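Local coordinates for carbon monoxide dehydrogenase (Thermococcus sp. AM4, PDB 6T7J), which catalyses the reversible oxidation of carbon monoxide to carbon dioxide, normally at a nickel- and iron-containing cluster C, which lacks its nickel here, at residues T125-L130 with K144-I149. Sequence-based numbering, arbitrary orientation.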
ATOM      1  N   THR A 125      30.550   2.858 -14.939  1.00 51.30           N
ATOM      2  CA  THR A 125      31.899   2.801 -14.388  1.00 57.15           C
ATOM      3  C   THR A 125      32.350   1.387 -14.050  1.00 58.15           C
ATOM      4  O   THR A 125      33.547   1.092 -14.143  1.00 65.08           O
ATOM      5  CB  THR A 125      32.001   3.677 -13.136  1.00 57.41           C
ATOM      6  OG1 THR A 125      31.239   3.089 -12.076  1.00 66.24           O
ATOM      7  CG2 THR A 125      31.473   5.073 -13.420  1.00 57.63           C
ATOM      8  N   ASP A 126      31.433   0.510 -13.658  1.00 56.22           N
ATOM      9  CA  ASP A 126      31.752  -0.882 -13.355  1.00 54.42           C
ATOM     10  C   ASP A 126      31.158  -1.745 -14.465  1.00 55.23           C
ATOM     11  O   ASP A 126      30.067  -2.305 -14.336  1.00 52.59           O
ATOM     12  CB  ASP A 126      31.228  -1.286 -11.972  1.00 54.90           C
ATOM     13  CG  ASP A 126      31.959  -2.488 -11.400  1.00 61.69           C
ATOM     14  OD1 ASP A 126      32.319  -3.399 -12.181  1.00 56.04           O
ATOM     15  OD2 ASP A 126      32.174  -2.520 -10.169  1.00 56.22           O
ATOM     16  N   VAL A 127      31.895  -1.844 -15.573  1.00 48.85           N
ATOM     17  CA  VAL A 127      31.443  -2.658 -16.697  1.00 52.05           C
ATOM     18  C   VAL A 127      31.508  -4.139 -16.349  1.00 58.32           C
ATOM     19  O   VAL A 127      30.732  -4.946 -16.877  1.00 54.12           O
ATOM     20  CB  VAL A 127      32.275  -2.323 -17.949  1.00 56.60           C
ATOM     21  CG1 VAL A 127      31.739  -3.059 -19.163  1.00 58.26           C
ATOM     22  CG2 VAL A 127      32.275  -0.820 -18.191  1.00 55.24           C
ATOM     23  N   GLU A 128      32.416  -4.519 -15.448  1.00 58.52           N
ATOM     24  CA  GLU A 128      32.516  -5.913 -15.028  1.00 60.41           C
ATOM     25  C   GLU A 128      31.266  -6.354 -14.278  1.00 58.56           C
ATOM     26  O   GLU A 128      30.711  -7.427 -14.547  1.00 56.23           O
ATOM     27  CB  GLU A 128      33.762  -6.107 -14.162  1.00 61.92           C
ATOM     28  CG  GLU A 128      34.948  -6.677 -14.910  1.00 74.46           C
ATOM     29  CD  GLU A 128      34.593  -7.943 -15.660  1.00 83.11           C
ATOM     30  OE1 GLU A 128      33.991  -7.893 -16.718  1.00 80.53           O
ATOM     31  OE2 GLU A 128      34.866  -9.023 -15.237  1.00 75.96           O
ATOM     32  N   LYS A 129      30.818  -5.536 -13.323  1.00 53.13           N
ATOM     33  CA  LYS A 129      29.581  -5.832 -12.611  1.00 53.87           C
ATOM     34  C   LYS A 129      28.398  -5.882 -13.568  1.00 54.98           C
ATOM     35  O   LYS A 129      27.537  -6.762 -13.453  1.00 51.59           O
ATOM     36  CB  LYS A 129      29.345  -4.789 -11.519  1.00 51.25           C
ATOM     37  CG  LYS A 129      28.360  -5.215 -10.447  1.00 50.46           C
ATOM     38  CD  LYS A 129      28.918  -4.948  -9.057  1.00 51.93           C
ATOM     39  CE  LYS A 129      27.863  -5.162  -7.988  1.00 54.88           C
ATOM     40  NZ  LYS A 129      28.449  -5.225  -6.623  1.00 58.97           N
ATOM     41  N   LEU A 130      28.344  -4.949 -14.522  1.00 51.58           N
ATOM     42  CA  LEU A 130      27.258  -4.929 -15.497  1.00 51.43           C
ATOM     43  C   LEU A 130      27.224  -6.222 -16.306  1.00 53.26           C
ATOM     44  O   LEU A 130      26.172  -6.858 -16.439  1.00 49.86           O
ATOM     45  CB  LEU A 130      27.410  -3.711 -16.413  1.00 52.05           C
ATOM     46  CG  LEU A 130      26.735  -3.705 -17.788  1.00 50.86           C
ATOM     47  CD1 LEU A 130      25.228  -3.837 -17.670  1.00 45.23           C
ATOM     48  CD2 LEU A 130      27.094  -2.434 -18.544  1.00 52.91           C
ATOM     49  N   LYS A 144      28.954  -7.491 -27.879  1.00 59.35           N
ATOM     50  CA  LYS A 144      28.068  -6.361 -27.651  1.00 55.57           C
ATOM     51  C   LYS A 144      28.813  -5.213 -26.984  1.00 57.32           C
ATOM     52  O   LYS A 144      29.723  -5.422 -26.174  1.00 60.38           O
ATOM     53  CB  LYS A 144      26.870  -6.762 -26.783  1.00 55.81           C
ATOM     54  CG  LYS A 144      25.962  -7.792 -27.424  1.00 56.20           C
ATOM     55  CD  LYS A 144      24.884  -8.246 -26.458  1.00 57.17           C
ATOM     56  CE  LYS A 144      23.978  -9.284 -27.096  1.00 53.22           C
ATOM     57  NZ  LYS A 144      22.995  -9.831 -26.124  1.00 55.19           N
ATOM     58  N   ASP A 145      28.411  -3.995 -27.337  1.00 59.03           N
ATOM     59  CA  ASP A 145      28.908  -2.802 -26.673  1.00 60.18           C
ATOM     60  C   ASP A 145      28.424  -2.770 -25.224  1.00 60.89           C
ATOM     61  O   ASP A 145      27.451  -3.431 -24.853  1.00 57.86           O
ATOM     62  CB  ASP A 145      28.443  -1.551 -27.420  1.00 55.57           C
ATOM     63  CG  ASP A 145      29.130  -0.292 -26.937  1.00 63.55           C
ATOM     64  OD1 ASP A 145      30.317  -0.369 -26.555  1.00 76.13           O
ATOM     65  OD2 ASP A 145      28.483   0.774 -26.931  1.00 69.02           O
ATOM     66  N   GLU A 146      29.127  -1.990 -24.398  1.00 60.38           N
ATOM     67  CA  GLU A 146      28.717  -1.831 -23.004  1.00 58.16           C
ATOM     68  C   GLU A 146      27.301  -1.275 -22.902  1.00 59.37           C
ATOM     69  O   GLU A 146      26.491  -1.753 -22.098  1.00 52.17           O
ATOM     70  CB  GLU A 146      29.697  -0.917 -22.266  1.00 64.67           C
ATOM     71  CG  GLU A 146      31.157  -1.105 -22.645  1.00 76.27           C
ATOM     72  CD  GLU A 146      32.066  -0.101 -21.958  1.00 84.47           C
ATOM     73  OE1 GLU A 146      31.559   0.954 -21.514  1.00 76.28           O
ATOM     74  OE2 GLU A 146      33.285  -0.366 -21.861  1.00 81.93           O
ATOM     75  N   HIS A 147      26.982  -0.270 -23.722  1.00 59.90           N
ATOM     76  CA  HIS A 147      25.683   0.385 -23.623  1.00 59.94           C
ATOM     77  C   HIS A 147      24.548  -0.516 -24.103  1.00 57.20           C
ATOM     78  O   HIS A 147      23.436  -0.434 -23.576  1.00 56.20           O
ATOM     79  CB  HIS A 147      25.707   1.700 -24.403  1.00 56.29           C
ATOM     80  CG  HIS A 147      26.534   2.767 -23.752  1.00 59.35           C
ATOM     81  ND1 HIS A 147      26.008   3.976 -23.352  1.00 63.40           N
ATOM     82  CD2 HIS A 147      27.847   2.800 -23.423  1.00 66.93           C
ATOM     83  CE1 HIS A 147      26.964   4.711 -22.808  1.00 64.25           C
ATOM     84  NE2 HIS A 147      28.089   4.020 -22.839  1.00 64.71           N
ATOM     85  N   GLU A 148      24.804  -1.395 -25.074  1.00 58.65           N
ATOM     86  CA  GLU A 148      23.762  -2.321 -25.513  1.00 58.82           C
ATOM     87  C   GLU A 148      23.469  -3.373 -24.443  1.00 59.40           C
ATOM     88  O   GLU A 148      22.300  -3.710 -24.186  1.00 58.32           O
ATOM     89  CB  GLU A 148      24.177  -2.978 -26.831  1.00 57.96           C
ATOM     90  CG  GLU A 148      23.402  -4.235 -27.191  1.00 58.08           C
ATOM     91  CD  GLU A 148      21.937  -3.963 -27.480  1.00 67.97           C
ATOM     92  OE1 GLU A 148      21.581  -2.792 -27.738  1.00 62.17           O
ATOM     93  OE2 GLU A 148      21.139  -4.923 -27.449  1.00 64.45           O
ATOM     94  N   ILE A 149      24.524  -3.914 -23.824  1.00 57.48           N
ATOM     95  CA  ILE A 149      24.354  -4.785 -22.664  1.00 53.32           C
ATOM     96  C   ILE A 149      23.531  -4.076 -21.598  1.00 53.88           C
ATOM     97  O   ILE A 149      22.597  -4.648 -21.019  1.00 50.64           O
ATOM     98  CB  ILE A 149      25.726  -5.217 -22.111  1.00 56.83           C
ATOM     99  CG1 ILE A 149      26.533  -5.963 -23.174  1.00 55.45           C
ATOM    100  CG2 ILE A 149      25.555  -6.076 -20.864  1.00 54.22           C
ATOM    101  CD1 ILE A 149      27.986  -6.164 -22.798  1.00 48.95           C
TER
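Val127 and Glu146 come level in the first turns of two helices, their CA atoms 6.9 Å apart, and one turn on the CA atoms of Leu130 and Ile149 pair at 7.7 Å, with no hydrogen bond across. Glu146 runs extended past CG and crosses Val127 at about a right angle. Val127 CG2 lies over the face of the Glu146 carboxylate, OE1 and OE2 both 3.8 Å from it. Val127 CG1 is turned trans to the backbone nitrogen (chi1 -175°), which brings it within 4.0 Å of Glu146 CG. With only a methyl at Glu146, as in alanine, Val127 would probably lose the chain and carboxylate lying against its two methyls, opening a gap on this partly exposed side. Deeper in, Leu130 splits its two methyls: CD2 sits 3.7 Å from the backbone O of Glu146, and CD1 meets Ile149 CG2 at 3.9 Å. At the start of the first helix, Asp126 is the N-cap, OD1 taking Lys129 N at 2.9 Å from above the carboxylate plane, and Lys129 reaches Asp239 and Glu420 through salt bridges. Leu130 also packs on Ala150 and Leu153, and Ile149 on Ala134. This is plain packing between consecutive helices 127-136 and 146-162, linked by a nine-residue loop at the periphery of the carbon monoxide dehydrogenase fold.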